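Local atomic coordinates of probable host range protein 2-3 (Myxoma virus, PDB entry 5CZ3), a protein that probably acts as a poxvirus host-range factor of the C7 family, supporting multiplication of the virus in different cell types. Residues A[45-50]-A[91-96]; A[37-42]-A[99-104]; A[41-46]-A[121-126]. One frame throughout, in Å; residues are numbered along the deposited sequence.

Contact 1: residues A[45-50]-A[91-96]; sequences KYITFI and VVIYVE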
loop_
_atom_site.group_PDB
_atom_site.type_symbol
_atom_site.label_atom_id
_atom_site.label_comp_id
_atom_site.label_asym_id
_atom_site.label_seq_id
_atom_site.Cartn_x
_atom_site.Cartn_y
_atom_site.Cartn_z
ATOM N N LYS A 45 3.443 -7.426 18.042
ATOM C CA LYS A 45 3.261 -8.362 16.937
ATOM C C LYS A 45 4.039 -7.977 15.687
ATOM O O LYS A 45 4.542 -6.860 15.567
ATOM C CB LYS A 45 1.775 -8.481 16.588
ATOM C CG LYS A 45 1.170 -7.204 16.029
ATOM C CD LYS A 45 -0.322 -7.353 15.784
ATOM C CE LYS A 45 -1.056 -7.737 17.059
ATOM N NZ LYS A 45 -2.528 -7.809 16.851
ATOM N N TYR A 46 4.136 -8.925 14.761
ATOM C CA TYR A 46 4.710 -8.669 13.450
ATOM C C TYR A 46 3.594 -8.440 12.439
ATOM O O TYR A 46 2.664 -9.240 12.343
ATOM C CB TYR A 46 5.597 -9.834 13.002
ATOM C CG TYR A 46 6.928 -9.918 13.714
ATOM C CD1 TYR A 46 8.036 -9.228 13.239
ATOM C CD2 TYR A 46 7.082 -10.694 14.855
ATOM C CE1 TYR A 46 9.257 -9.305 13.881
ATOM C CE2 TYR A 46 8.299 -10.778 15.504
ATOM C CZ TYR A 46 9.384 -10.081 15.012
ATOM O OH TYR A 46 10.600 -10.160 15.654
ATOM N N ILE A 47 3.683 -7.348 11.691
ATOM C CA ILE A 47 2.690 -7.054 10.667
ATOM C C ILE A 47 3.297 -7.216 9.279
ATOM O O ILE A 47 4.266 -6.543 8.931
ATOM C CB ILE A 47 2.120 -5.635 10.822
ATOM C CG1 ILE A 47 1.494 -5.467 12.206
ATOM C CG2 ILE A 47 1.088 -5.355 9.742
ATOM C CD1 ILE A 47 0.988 -4.073 12.479
ATOM N N THR A 48 2.721 -8.120 8.493
ATOM C CA THR A 48 3.234 -8.423 7.163
ATOM C C THR A 48 2.437 -7.702 6.081
ATOM O O THR A 48 1.217 -7.846 5.995
ATOM C CB THR A 48 3.203 -9.940 6.881
ATOM O OG1 THR A 48 3.916 -10.639 7.909
ATOM C CG2 THR A 48 3.837 -10.249 5.533
ATOM N N PHE A 49 3.132 -6.919 5.262
ATOM C CA PHE A 49 2.513 -6.253 4.122
ATOM C C PHE A 49 2.949 -6.901 2.815
ATOM O O PHE A 49 4.141 -7.092 2.578
ATOM C CB PHE A 49 2.871 -4.765 4.083
ATOM C CG PHE A 49 2.403 -3.985 5.276
ATOM C CD1 PHE A 49 3.166 -3.932 6.429
ATOM C CD2 PHE A 49 1.211 -3.281 5.234
ATOM C CE1 PHE A 49 2.742 -3.206 7.523
ATOM C CE2 PHE A 49 0.781 -2.555 6.325
ATOM C CZ PHE A 49 1.547 -2.516 7.471
ATOM N N ILE A 50 1.986 -7.235 1.965
ATOM C CA ILE A 50 2.300 -7.633 0.600
ATOM C C ILE A 50 1.682 -6.635 -0.369
ATOM O O ILE A 50 0.464 -6.462 -0.410
ATOM C CB ILE A 50 1.809 -9.059 0.283
ATOM C CG1 ILE A 50 2.699 -10.083 0.987
ATOM C CG2 ILE A 50 1.825 -9.307 -1.219
ATOM C CD1 ILE A 50 2.376 -11.516 0.644
ATOM N N VAL A 91 7.013 -6.543 2.992
ATOM C CA VAL A 91 7.705 -5.952 4.126
ATOM C C VAL A 91 7.070 -6.414 5.436
ATOM O O VAL A 91 5.853 -6.562 5.538
ATOM C CB VAL A 91 7.716 -4.398 4.042
ATOM C CG1 VAL A 91 6.310 -3.832 4.085
ATOM C CG2 VAL A 91 8.568 -3.803 5.152
ATOM N N VAL A 92 7.915 -6.674 6.427
ATOM C CA VAL A 92 7.454 -7.078 7.745
ATOM C C VAL A 92 7.981 -6.107 8.793
ATOM O O VAL A 92 9.187 -5.883 8.892
ATOM C CB VAL A 92 7.902 -8.511 8.090
ATOM C CG1 VAL A 92 7.548 -8.850 9.529
ATOM C CG2 VAL A 92 7.272 -9.512 7.125
ATOM N N ILE A 93 7.071 -5.520 9.560
ATOM C CA ILE A 93 7.455 -4.602 10.622
ATOM C C ILE A 93 7.131 -5.199 11.981
ATOM O O ILE A 93 6.255 -6.056 12.102
ATOM C CB ILE A 93 6.748 -3.243 10.488
ATOM C CG1 ILE A 93 5.231 -3.422 10.574
ATOM C CG2 ILE A 93 7.133 -2.570 9.182
ATOM C CD1 ILE A 93 4.459 -2.122 10.547
ATOM N N TYR A 94 7.847 -4.746 13.001
ATOM C CA TYR A 94 7.572 -5.164 14.365
ATOM C C TYR A 94 7.095 -3.977 15.188
ATOM O O TYR A 94 7.799 -2.975 15.308
ATOM C CB TYR A 94 8.812 -5.789 15.002
ATOM C CG TYR A 94 8.634 -6.097 16.468
ATOM C CD1 TYR A 94 7.972 -7.246 16.881
ATOM C CD2 TYR A 94 9.121 -5.236 17.442
ATOM C CE1 TYR A 94 7.803 -7.529 18.222
ATOM C CE2 TYR A 94 8.957 -5.510 18.781
ATOM C CZ TYR A 94 8.298 -6.657 19.167
ATOM O OH TYR A 94 8.132 -6.937 20.503
ATOM N N VAL A 95 5.899 -4.094 15.756
ATOM C CA VAL A 95 5.328 -3.009 16.544
ATOM C C VAL A 95 4.989 -3.458 17.961
ATOM O O VAL A 95 4.633 -4.613 18.192
ATOM C CB VAL A 95 4.060 -2.437 15.880
ATOM C CG1 VAL A 95 4.423 -1.691 14.603
ATOM C CG2 VAL A 95 3.058 -3.546 15.596
ATOM N N GLU A 96 5.110 -2.531 18.906
ATOM C CA GLU A 96 4.800 -2.804 20.303
ATOM C C GLU A 96 3.604 -1.973 20.745
ATOM O O GLU A 96 2.946 -2.284 21.736
ATOM C CB GLU A 96 6.013 -2.513 21.190
ATOM C CG GLU A 96 7.172 -3.471 20.974
ATOM C CD GLU A 96 8.356 -3.184 21.876
ATOM O OE1 GLU A 96 8.610 -2.000 22.177
ATOM O OE2 GLU A 96 9.029 -4.151 22.288
#
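Strands 45-50 and 91-95 run antiparallel, their axes 4.7 Å apart at closest, as neighbours in the all-antiparallel sheet of the β-sandwich. Lys45, Ile47 and Phe49 form hydrogen-bonded pairs with Val95, Ile93 and Val91, each closed by two backbone bonds. The straightest and shortest of the six runs from Phe49 N to Val91 O, 2.8 Å at 174°. Tyr46 with Tyr94 and Thr48 with Val92 are the non-hydrogen-bonded pairs between them.

The two faces of the ladder differ in character. Ile47, Phe49, Val91, Ile93 and Val95 turn their side chains inward, against Leu39 of strand 34-40 and Met68 and Leu70 of strand 67-70 in the opposing sheet. Lys45 shares this face at its end, its CG beside Val95 CG2 and its NZ held by Thr122 and Asp123. Ile93 takes the crowded first torsion, with CG1 between the backbone N and the carbonyl carbon (chi1 61°), which sends its extended branch across to Phe49; there CD1 meets ring atom CE1 at the ring edge, 3.6 Å away. Val91 lies alongside Phe49, its CG1 3.6 Å from Phe49 CB, while the Ile47 side chain crosses Val95 obliquely, CD1 against CG2.

On the outer face two exposed tyrosines meet edge to face. Tyr46 has CG beside its backbone N and Tyr94 has CG anti to its own, so the rings cross with planes at 53° and centroids 5.0 Å apart. Val92 CG1 touches Tyr46 CD1 obliquely, and its other branch lies beside Thr48. In the tyrosine pair, CD1 of Tyr94 stands 3.6 Å above the plane of Tyr46, over the ring centre.

Contact 2: residues A[37-42]-A[99-104]; sequences IHLKTA and ALARFY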
loop_
_atom_site.group_PDB
_atom_site.type_symbol
_atom_site.label_atom_id
_atom_site.label_comp_id
_atom_site.label_asym_id
_atom_site.label_seq_id
_atom_site.Cartn_x
_atom_site.Cartn_y
_atom_site.Cartn_z
ATOM N N ILE A 37 -1.249 4.265 6.593
ATOM C CA ILE A 37 -1.977 3.248 7.336
ATOM C C ILE A 37 -1.748 3.386 8.835
ATOM O O ILE A 37 -0.673 3.063 9.343
ATOM C CB ILE A 37 -1.576 1.827 6.893
ATOM C CG1 ILE A 37 -1.745 1.672 5.380
ATOM C CG2 ILE A 37 -2.406 0.789 7.630
ATOM C CD1 ILE A 37 -1.391 0.296 4.863
ATOM N N HIS A 38 -2.765 3.875 9.537
ATOM C CA HIS A 38 -2.725 3.950 10.991
ATOM C C HIS A 38 -2.979 2.573 11.589
ATOM O O HIS A 38 -4.103 2.071 11.565
ATOM C CB HIS A 38 -3.754 4.954 11.515
ATOM C CG HIS A 38 -3.432 6.378 11.187
ATOM N ND1 HIS A 38 -2.725 7.196 12.041
ATOM C CD2 HIS A 38 -3.716 7.128 10.097
ATOM C CE1 HIS A 38 -2.590 8.390 11.493
ATOM N NE2 HIS A 38 -3.181 8.375 10.312
ATOM N N LEU A 39 -1.923 1.962 12.114
ATOM C CA LEU A 39 -2.023 0.642 12.717
ATOM C C LEU A 39 -2.211 0.759 14.223
ATOM O O LEU A 39 -1.379 1.342 14.917
ATOM C CB LEU A 39 -0.781 -0.188 12.400
ATOM C CG LEU A 39 -0.483 -0.410 10.916
ATOM C CD1 LEU A 39 0.967 -0.819 10.720
ATOM C CD2 LEU A 39 -1.420 -1.461 10.344
ATOM N N LYS A 40 -3.312 0.212 14.724
ATOM C CA LYS A 40 -3.582 0.241 16.155
ATOM C C LYS A 40 -3.431 -1.162 16.737
ATOM O O LYS A 40 -4.022 -2.116 16.231
ATOM C CB LYS A 40 -4.984 0.796 16.436
ATOM C CG LYS A 40 -5.234 2.236 15.960
ATOM N N THR A 41 -2.629 -1.288 17.791
ATOM C CA THR A 41 -2.439 -2.577 18.450
ATOM C C THR A 41 -2.183 -2.432 19.948
ATOM O O THR A 41 -1.576 -1.460 20.398
ATOM C CB THR A 41 -1.275 -3.373 17.823
ATOM O OG1 THR A 41 -1.190 -4.664 18.439
ATOM C CG2 THR A 41 0.048 -2.641 18.001
ATOM N N ALA A 42 -2.654 -3.409 20.715
ATOM C CA ALA A 42 -2.457 -3.415 22.159
ATOM C C ALA A 42 -1.376 -4.414 22.556
ATOM O O ALA A 42 -0.878 -4.390 23.682
ATOM C CB ALA A 42 -3.763 -3.734 22.871
ATOM N N ALA A 99 1.037 2.470 15.620
ATOM C CA ALA A 99 2.048 2.955 14.690
ATOM C C ALA A 99 1.432 3.476 13.399
ATOM O O ALA A 99 0.339 3.069 13.007
ATOM C CB ALA A 99 3.050 1.853 14.385
ATOM N N LEU A 100 2.147 4.383 12.743
ATOM C CA LEU A 100 1.720 4.910 11.455
ATOM C C LEU A 100 2.678 4.461 10.360
ATOM O O LEU A 100 3.887 4.664 10.457
ATOM C CB LEU A 100 1.631 6.436 11.496
ATOM C CG LEU A 100 1.365 7.160 10.175
ATOM C CD1 LEU A 100 0.140 6.596 9.466
ATOM C CD2 LEU A 100 1.200 8.649 10.426
ATOM N N ALA A 101 2.131 3.841 9.321
ATOM C CA ALA A 101 2.939 3.368 8.208
ATOM C C ALA A 101 2.665 4.195 6.957
ATOM O O ALA A 101 1.532 4.262 6.479
ATOM C CB ALA A 101 2.670 1.896 7.944
ATOM N N ARG A 102 3.710 4.830 6.435
ATOM C CA ARG A 102 3.582 5.645 5.236
ATOM C C ARG A 102 4.323 5.041 4.053
ATOM O O ARG A 102 5.549 4.960 4.060
ATOM C CB ARG A 102 4.105 7.060 5.490
ATOM C CG ARG A 102 3.289 7.874 6.474
ATOM C CD ARG A 102 3.655 9.344 6.366
ATOM N NE ARG A 102 2.572 10.217 6.808
ATOM C CZ ARG A 102 2.514 10.779 8.008
ATOM N NH1 ARG A 102 3.480 10.562 8.889
ATOM N NH2 ARG A 102 1.491 11.560 8.329
ATOM N N PHE A 103 3.578 4.620 3.037
ATOM C CA PHE A 103 4.184 4.198 1.781
ATOM C C PHE A 103 4.180 5.371 0.809
ATOM O O PHE A 103 3.241 6.166 0.802
ATOM C CB PHE A 103 3.445 2.998 1.188
ATOM C CG PHE A 103 3.599 1.739 1.990
ATOM C CD1 PHE A 103 4.703 0.921 1.810
ATOM C CD2 PHE A 103 2.647 1.374 2.926
ATOM C CE1 PHE A 103 4.853 -0.238 2.547
ATOM C CE2 PHE A 103 2.790 0.215 3.666
ATOM C CZ PHE A 103 3.895 -0.591 3.476
ATOM N N TYR A 104 5.229 5.486 0.001
ATOM C CA TYR A 104 5.353 6.620 -0.909
ATOM C C TYR A 104 6.352 6.375 -2.033
ATOM O O TYR A 104 7.341 5.664 -1.863
ATOM C CB TYR A 104 5.757 7.880 -0.134
ATOM C CG TYR A 104 7.080 7.771 0.595
ATOM C CD1 TYR A 104 7.161 7.172 1.845
ATOM C CD2 TYR A 104 8.247 8.279 0.037
ATOM C CE1 TYR A 104 8.367 7.074 2.517
ATOM C CE2 TYR A 104 9.458 8.185 0.702
ATOM C CZ TYR A 104 9.511 7.583 1.941
ATOM O OH TYR A 104 10.712 7.488 2.607
#
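This is an antiparallel β-ladder inside the mixed sheet of the sandwich, where strand 34-40 lies between strands 99-104 and 117-121. The axes of 37-40 and 99-104 approach to 4.7 Å. Ile37 with Ala101 and Leu39 with Ala99 form hydrogen-bonded pairs flanking the non-hydrogen-bonded pair His38 with Leu100. The four bonds differ in geometry: Leu39 N meets Ala99 O nearly along the C=O axis at 2.7 Å, whereas Ala101 N approaches Ile37 O from 36° above the carbonyl plane.

The inward face is apolar. Leu39 CD1 lies 4.2 Å from Ala101 CB, and Ile37 CD1 reaches the edge of the Phe103 ring. Ile37 and Leu39 pack on Phe49 across the sandwich, while Ala101 and Phe103 lean on Met68 of strand 67-70.

The other face carries a CH-pi contact. Leu100, with CG anti to the backbone N (chi1 173°), lies side by side with His38 and sets its CD1 methyl 3.7 Å from the imidazole centroid, only 3° off the ring normal. Its CD2 methyl covers one face of the Arg102 guanidinium, toward the rim. One leucine thus places a methyl against each of two polar flat groups, and the nearby arginine charge and the methyl over one face may slightly disfavour protonation of the exposed His38.

Contact 3: residues A[41-46]-A[121-126]; sequences TATCKY and NTDTRR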
loop_
_atom_site.group_PDB
_atom_site.type_symbol
_atom_site.label_atom_id
_atom_site.label_comp_id
_atom_site.label_asym_id
_atom_site.label_seq_id
_atom_site.Cartn_x
_atom_site.Cartn_y
_atom_site.Cartn_z
ATOM N N THR A 41 -2.629 -1.288 17.791
ATOM C CA THR A 41 -2.439 -2.577 18.450
ATOM C C THR A 41 -2.183 -2.432 19.948
ATOM O O THR A 41 -1.576 -1.460 20.398
ATOM C CB THR A 41 -1.275 -3.373 17.823
ATOM O OG1 THR A 41 -1.190 -4.664 18.439
ATOM C CG2 THR A 41 0.048 -2.641 18.001
ATOM N N ALA A 42 -2.654 -3.409 20.715
ATOM C CA ALA A 42 -2.457 -3.415 22.159
ATOM C C ALA A 42 -1.376 -4.414 22.556
ATOM O O ALA A 42 -0.878 -4.390 23.682
ATOM C CB ALA A 42 -3.763 -3.734 22.871
ATOM N N THR A 43 -1.020 -5.293 21.624
ATOM C CA THR A 43 0.001 -6.306 21.870
ATOM C C THR A 43 1.175 -6.159 20.907
ATOM O O THR A 43 1.083 -5.461 19.896
ATOM C CB THR A 43 -0.573 -7.732 21.740
ATOM O OG1 THR A 43 -1.037 -7.946 20.401
ATOM C CG2 THR A 43 -1.727 -7.936 22.709
ATOM N N CYS A 44 2.277 -6.826 21.230
ATOM C CA CYS A 44 3.473 -6.801 20.398
ATOM C C CYS A 44 3.355 -7.850 19.298
ATOM O O CYS A 44 3.178 -9.032 19.585
ATOM C CB CYS A 44 4.716 -7.055 21.250
ATOM S SG CYS A 44 5.030 -5.771 22.485
ATOM N N LYS A 45 3.443 -7.426 18.042
ATOM C CA LYS A 45 3.261 -8.362 16.937
ATOM C C LYS A 45 4.039 -7.977 15.687
ATOM O O LYS A 45 4.542 -6.860 15.567
ATOM C CB LYS A 45 1.775 -8.481 16.588
ATOM C CG LYS A 45 1.170 -7.204 16.029
ATOM C CD LYS A 45 -0.322 -7.353 15.784
ATOM C CE LYS A 45 -1.056 -7.737 17.059
ATOM N NZ LYS A 45 -2.528 -7.809 16.851
ATOM N N TYR A 46 4.136 -8.925 14.761
ATOM C CA TYR A 46 4.710 -8.669 13.450
ATOM C C TYR A 46 3.594 -8.440 12.439
ATOM O O TYR A 46 2.664 -9.240 12.343
ATOM C CB TYR A 46 5.597 -9.834 13.002
ATOM C CG TYR A 46 6.928 -9.918 13.714
ATOM C CD1 TYR A 46 8.036 -9.228 13.239
ATOM C CD2 TYR A 46 7.082 -10.694 14.855
ATOM C CE1 TYR A 46 9.257 -9.305 13.881
ATOM C CE2 TYR A 46 8.299 -10.778 15.504
ATOM C CZ TYR A 46 9.384 -10.081 15.012
ATOM O OH TYR A 46 10.600 -10.160 15.654
ATOM N N ASN A 121 -7.156 -1.593 12.821
ATOM C CA ASN A 121 -7.036 -2.075 14.191
ATOM C C ASN A 121 -6.659 -3.551 14.212
ATOM O O ASN A 121 -7.526 -4.409 14.119
ATOM C CB ASN A 121 -8.350 -1.853 14.946
ATOM C CG ASN A 121 -8.217 -2.078 16.443
ATOM O OD1 ASN A 121 -7.583 -3.034 16.892
ATOM N ND2 ASN A 121 -8.820 -1.190 17.225
ATOM N N THR A 122 -5.373 -3.847 14.365
ATOM C CA THR A 122 -4.888 -5.220 14.227
ATOM C C THR A 122 -5.435 -6.182 15.283
ATOM O O THR A 122 -5.220 -7.391 15.196
ATOM C CB THR A 122 -3.354 -5.271 14.284
ATOM O OG1 THR A 122 -2.913 -4.959 15.610
ATOM C CG2 THR A 122 -2.753 -4.279 13.298
ATOM N N ASP A 123 -6.145 -5.650 16.274
ATOM C CA ASP A 123 -6.704 -6.473 17.340
ATOM C C ASP A 123 -8.159 -6.832 17.069
ATOM O O ASP A 123 -8.575 -7.971 17.276
ATOM C CB ASP A 123 -6.584 -5.756 18.684
ATOM C CG ASP A 123 -5.151 -5.640 19.151
ATOM O OD1 ASP A 123 -4.385 -6.609 18.957
ATOM O OD2 ASP A 123 -4.787 -4.583 19.707
ATOM N N THR A 124 -8.933 -5.855 16.610
ATOM C CA THR A 124 -10.330 -6.087 16.271
ATOM C C THR A 124 -10.443 -6.408 14.790
ATOM O O THR A 124 -11.472 -6.902 14.335
ATOM C CB THR A 124 -11.228 -4.928 16.735
ATOM O OG1 THR A 124 -10.910 -3.744 15.991
ATOM C CG2 THR A 124 -11.024 -4.662 18.216
ATOM N N ARG A 125 -9.364 -6.144 14.054
ATOM C CA ARG A 125 -9.308 -6.233 12.588
ATOM C C ARG A 125 -10.424 -5.422 11.924
ATOM O O ARG A 125 -10.859 -5.741 10.819
ATOM N N ARG A 126 -10.858 -4.353 12.588
ATOM C CA ARG A 126 -11.783 -3.410 11.974
ATOM C C ARG A 126 -10.998 -2.269 11.339
ATOM O O ARG A 126 -9.889 -1.952 11.770
ATOM C CB ARG A 126 -12.797 -2.871 12.990
#
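Where the chain turns from strand 34-40 into strand 45-54, residues 41-44 pass beside the turn 122-125, and the closest CA atoms, those of Thr41 and Thr122, are 5.6 Å apart. This is a surface contact between two connections at one end of the β-sandwich, carried by polar groups.

Lys45 spans the gap. Its chain is bent at chi3 (58°), so that the ammonium meets Thr122 tip to tip while crossing Asp123 obliquely. NZ lies 3.1 Å from Thr122 OG1 in a hydrogen bond, and at the same distance from Asp123 OD1 in a salt bridge that reaches the oxygen from 38° above the carboxylate plane. The other oxygen of Asp123 faces the backbone: Ala42 N donates to the syn lone pair of OD2 over 2.6 Å, bent to 141°. One carboxylate therefore grips a side-chain ammonium and a main-chain N-H through separate oxygens.

Each connection is also braced internally. Thr41, with OG1 anti to its backbone N, donates from OG1 to Thr43 O at 2.8 Å, on a lone pair in the carbonyl plane. On the other side Asn121 forms an Asx turn, its OD1 accepting from Asp123 N in the carbonyl plane at 3.0 Å and also from Thr124 N, which comes from above that plane. Asn121 thus positions the backbone that presents Asp123, a second-shell role. Thr122 OG1 is further bonded to Lys40 O, so its hydroxyl ties the lysine to the end of strand 34-40. With the ammonium and the Ala42 N-H both directed at it, the Asp123 carboxylate would be expected to stay ionised, and the lysine protonated.

Overall arrangement
The three contacts lie on the same side of the chain's centre, their centres 10 to 11 Å apart. Contact 1 belongs to the antiparallel sheet and contact 2 to the mixed one; Leu39 CD1 lies 3.7 Å from each of Ile47 CD1, Phe49 CZ and Ile93 CD1. Two of the chain's passages between the sheets, 34-40 to 45-54 and 87-95 to 99-104, link them, and in sequence contact 1 is nested within the loop closed by contact 2. Contact 3 holds the crossing from 34-40 to 45-54 against the 121-126 turn, sharing Thr41 and Ala42 with contact 2 and Lys45 and Tyr46 with contact 1. Contacts 1 and 2 each build one layer, their inner side chains pack the layers together, and contact 3 ties two connections at one end.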